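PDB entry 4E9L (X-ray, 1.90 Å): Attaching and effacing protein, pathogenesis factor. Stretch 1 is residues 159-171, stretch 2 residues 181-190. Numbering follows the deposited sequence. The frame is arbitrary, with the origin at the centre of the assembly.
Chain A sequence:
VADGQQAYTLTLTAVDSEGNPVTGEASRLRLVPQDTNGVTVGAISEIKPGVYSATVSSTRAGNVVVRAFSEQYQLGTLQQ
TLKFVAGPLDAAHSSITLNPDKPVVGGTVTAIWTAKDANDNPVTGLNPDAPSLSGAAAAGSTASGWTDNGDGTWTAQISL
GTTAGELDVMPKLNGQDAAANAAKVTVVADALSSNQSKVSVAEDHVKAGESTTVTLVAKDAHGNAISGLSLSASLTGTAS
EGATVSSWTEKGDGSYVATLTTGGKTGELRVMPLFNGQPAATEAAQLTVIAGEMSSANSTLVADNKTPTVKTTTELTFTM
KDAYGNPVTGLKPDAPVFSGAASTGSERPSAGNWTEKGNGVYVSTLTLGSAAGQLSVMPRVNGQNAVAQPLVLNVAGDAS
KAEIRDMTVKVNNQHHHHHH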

# COMPACT_ATOMS: atom_id res chain seq x y z
N SER A 159 28.94 -3.64 21.63
CA SER A 159 28.33 -2.34 21.28
C SER A 159 27.76 -2.57 19.90
O SER A 159 28.52 -2.89 18.98
N LEU A 160 26.44 -2.50 19.76
CA LEU A 160 25.76 -2.78 18.50
C LEU A 160 25.80 -1.65 17.54
O LEU A 160 25.69 -0.50 17.94
N GLY A 161 25.93 -1.98 16.27
CA GLY A 161 25.86 -1.00 15.19
C GLY A 161 24.41 -0.61 14.98
O GLY A 161 23.53 -0.94 15.78
N THR A 162 24.14 0.06 13.86
CA THR A 162 22.81 0.57 13.53
C THR A 162 22.00 -0.33 12.60
O THR A 162 20.91 0.08 12.18
N THR A 163 22.51 -1.54 12.26
CA THR A 163 21.81 -2.48 11.37
C THR A 163 21.02 -3.49 12.17
O THR A 163 21.61 -4.20 12.99
N ALA A 164 19.70 -3.60 11.91
CA ALA A 164 18.84 -4.57 12.61
C ALA A 164 18.91 -5.96 11.97
O ALA A 164 19.29 -6.10 10.82
N GLY A 165 18.55 -6.98 12.74
CA GLY A 165 18.57 -8.34 12.22
C GLY A 165 19.26 -9.33 13.14
O GLY A 165 19.45 -9.05 14.33
N GLU A 166 19.62 -10.48 12.60
CA GLU A 166 20.24 -11.52 13.41
C GLU A 166 21.69 -11.19 13.79
O GLU A 166 22.44 -10.64 12.99
N LEU A 167 22.04 -11.52 15.03
CA LEU A 167 23.40 -11.42 15.53
C LEU A 167 23.74 -12.81 16.10
O LEU A 167 23.02 -13.31 16.96
N ASP A 168 24.77 -13.45 15.56
CA ASP A 168 25.26 -14.77 15.99
C ASP A 168 26.61 -14.55 16.63
O ASP A 168 27.47 -13.88 16.04
N VAL A 169 26.81 -15.05 17.85
CA VAL A 169 28.08 -14.89 18.57
C VAL A 169 28.62 -16.26 18.96
O VAL A 169 27.91 -17.07 19.58
N MET A 170 29.87 -16.52 18.60
CA MET A 170 30.56 -17.76 18.94
C MET A 170 31.94 -17.43 19.57
O MET A 170 32.73 -16.70 18.94
N PRO A 171 32.26 -17.94 20.79
CA PRO A 171 33.63 -17.75 21.29
C PRO A 171 34.56 -18.68 20.52
O PRO A 171 34.13 -19.73 20.00
N ASN A 181 27.28 -24.51 20.35
CA ASN A 181 26.52 -23.76 19.34
C ASN A 181 26.70 -22.26 19.56
O ASN A 181 26.99 -21.85 20.68
N ALA A 182 26.51 -21.45 18.51
CA ALA A 182 26.61 -20.00 18.63
C ALA A 182 25.34 -19.52 19.34
O ALA A 182 24.33 -20.22 19.27
N ALA A 183 25.39 -18.37 20.02
CA ALA A 183 24.22 -17.76 20.66
C ALA A 183 23.60 -16.88 19.58
O ALA A 183 24.33 -16.27 18.79
N LYS A 184 22.27 -16.85 19.51
CA LYS A 184 21.61 -16.06 18.47
C LYS A 184 20.51 -15.17 19.05
O LYS A 184 19.67 -15.65 19.81
N VAL A 185 20.54 -13.88 18.69
CA VAL A 185 19.50 -12.91 19.06
C VAL A 185 19.07 -12.14 17.82
O VAL A 185 19.80 -12.10 16.82
N THR A 186 17.89 -11.51 17.92
CA THR A 186 17.38 -10.61 16.91
C THR A 186 17.64 -9.23 17.47
O THR A 186 17.18 -8.91 18.58
N VAL A 187 18.41 -8.42 16.75
CA VAL A 187 18.67 -7.04 17.15
C VAL A 187 17.52 -6.27 16.47
O VAL A 187 17.36 -6.35 15.25
N VAL A 188 16.67 -5.61 17.27
CA VAL A 188 15.47 -4.94 16.76
C VAL A 188 15.73 -3.50 16.33
O VAL A 188 16.64 -2.84 16.84
N ALA A 189 14.91 -3.01 15.42
CA ALA A 189 14.97 -1.63 14.95
C ALA A 189 14.60 -0.67 16.12
O ALA A 189 13.96 -1.09 17.10
N ASP A 190 15.01 0.59 16.04
CA ASP A 190 14.67 1.57 17.06
C ASP A 190 13.19 2.05 16.86
O ASP A 190 12.45 1.44 16.07

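Val187 is the centre of the apolar contact between these two antiparallel strands, and at 108 Å² it is the residue most covered by the opposing stretch. Its side chain (chi1 t) lies on the buried sheet face shared by Leu167, Val185, Val169 and Ala183. Val187 CG1 meets Leu160 CD1 at 3.9 Å, while Val187 CG2 lies 3.9 Å from Leu167 CB. Leu167 (t, p) also packs against Val185 (m), with Leu167 CB 4.2 Å from Val185 CG2. Gly165, paired with Val187, adopts backbone angles that would jam a CB against the preceding carbonyl; Gly165 N donates to Val187 O at 2.8 Å, and Val187 N to Gly165 O at 2.7 Å. Beyond this pair, Ala164 CB sits 3.5 Å from Val187 O and 4.4 Å from Ala189 CB. At the other end, Met170 (t, p, p) curls its tip back, bringing Met170 CE within 3.5 Å of Ala182 N. The opposite face carries Glu166, Asp168, Lys184 and Thr186, and is polar. Lys184 (m, t, t) extends past both acids: Lys184 NZ forms a salt bridge with Asp168 OD2 at 3.3 Å, including a weak hydrogen bond, and a long one with Glu166 OE2 at 3.7 Å. Its aliphatic stem lies close too, with Lys184 CG 3.2 Å from Asp168 OD1.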

# COMPACT_ATOMS: atom_id res chain seq x y z
CB SER A 159 29.37 -1.23 21.23
OG SER A 159 30.02 -1.10 22.49
CB LEU A 160 24.29 -3.20 18.74
CG LEU A 160 24.10 -4.45 19.59
CD1 LEU A 160 22.71 -4.50 20.16
CD2 LEU A 160 24.44 -5.73 18.79
CB THR A 162 22.95 1.96 12.92
OG1 THR A 162 23.80 1.86 11.78
CG2 THR A 162 23.52 2.98 13.90
CB THR A 163 22.81 -3.21 10.44
OG1 THR A 163 23.58 -2.23 9.73
CG2 THR A 163 22.12 -4.18 9.45
CB ALA A 164 17.40 -4.06 12.66
CB GLU A 166 20.20 -12.86 12.66
CG GLU A 166 20.23 -14.08 13.58
CD GLU A 166 20.25 -15.43 12.88
OE1 GLU A 166 20.16 -15.48 11.63
OE2 GLU A 166 20.35 -16.46 13.60
CB LEU A 167 23.59 -10.34 16.59
CG LEU A 167 25.02 -10.28 17.20
CD1 LEU A 167 26.01 -9.63 16.22
CD2 LEU A 167 25.01 -9.53 18.52
CB ASP A 168 25.41 -15.71 14.79
CG ASP A 168 24.12 -16.16 14.13
OD1 ASP A 168 23.05 -15.63 14.50
OD2 ASP A 168 24.18 -17.04 13.24
CB VAL A 169 27.95 -13.92 19.79
CG1 VAL A 169 29.30 -13.67 20.47
CG2 VAL A 169 27.30 -12.60 19.39
CB MET A 170 30.70 -18.65 17.66
CG MET A 170 31.67 -19.85 17.80
SD MET A 170 31.07 -21.18 18.92
CE MET A 170 29.86 -22.01 17.86
CB PRO A 171 33.54 -18.15 22.76
CG PRO A 171 32.44 -19.17 22.79
CD PRO A 171 31.48 -18.83 21.68
CB ASN A 181 25.03 -24.14 19.40
CG ASN A 181 24.79 -25.51 18.83
OD1 ASN A 181 25.13 -25.80 17.68
ND2 ASN A 181 24.29 -26.40 19.65
CB ALA A 182 26.68 -19.37 17.24
CB ALA A 183 24.64 -16.90 21.84
CB LYS A 184 21.02 -16.97 17.36
CG LYS A 184 22.07 -17.83 16.63
CD LYS A 184 21.45 -18.77 15.60
CE LYS A 184 22.52 -19.55 14.87
NZ LYS A 184 22.19 -19.72 13.43
CB VAL A 185 19.85 -11.93 20.22
CG1 VAL A 185 20.05 -12.66 21.54
CG2 VAL A 185 21.05 -11.04 19.89
CB THR A 186 15.87 -10.81 16.67
OG1 THR A 186 15.65 -12.16 16.28
CG2 THR A 186 15.31 -9.85 15.61
CB VAL A 187 20.07 -6.54 16.74
CG1 VAL A 187 20.27 -5.08 17.14
CG2 VAL A 187 21.16 -7.43 17.34
CB VAL A 188 14.23 -5.05 17.71
CG1 VAL A 188 13.86 -6.51 17.94
CG2 VAL A 188 14.42 -4.30 19.02
CB ALA A 189 14.00 -1.44 13.79
CB ASP A 190 15.68 2.74 17.01
CG ASP A 190 15.95 3.42 18.35
OD1 ASP A 190 15.04 3.41 19.22
OD2 ASP A 190 17.02 4.03 18.49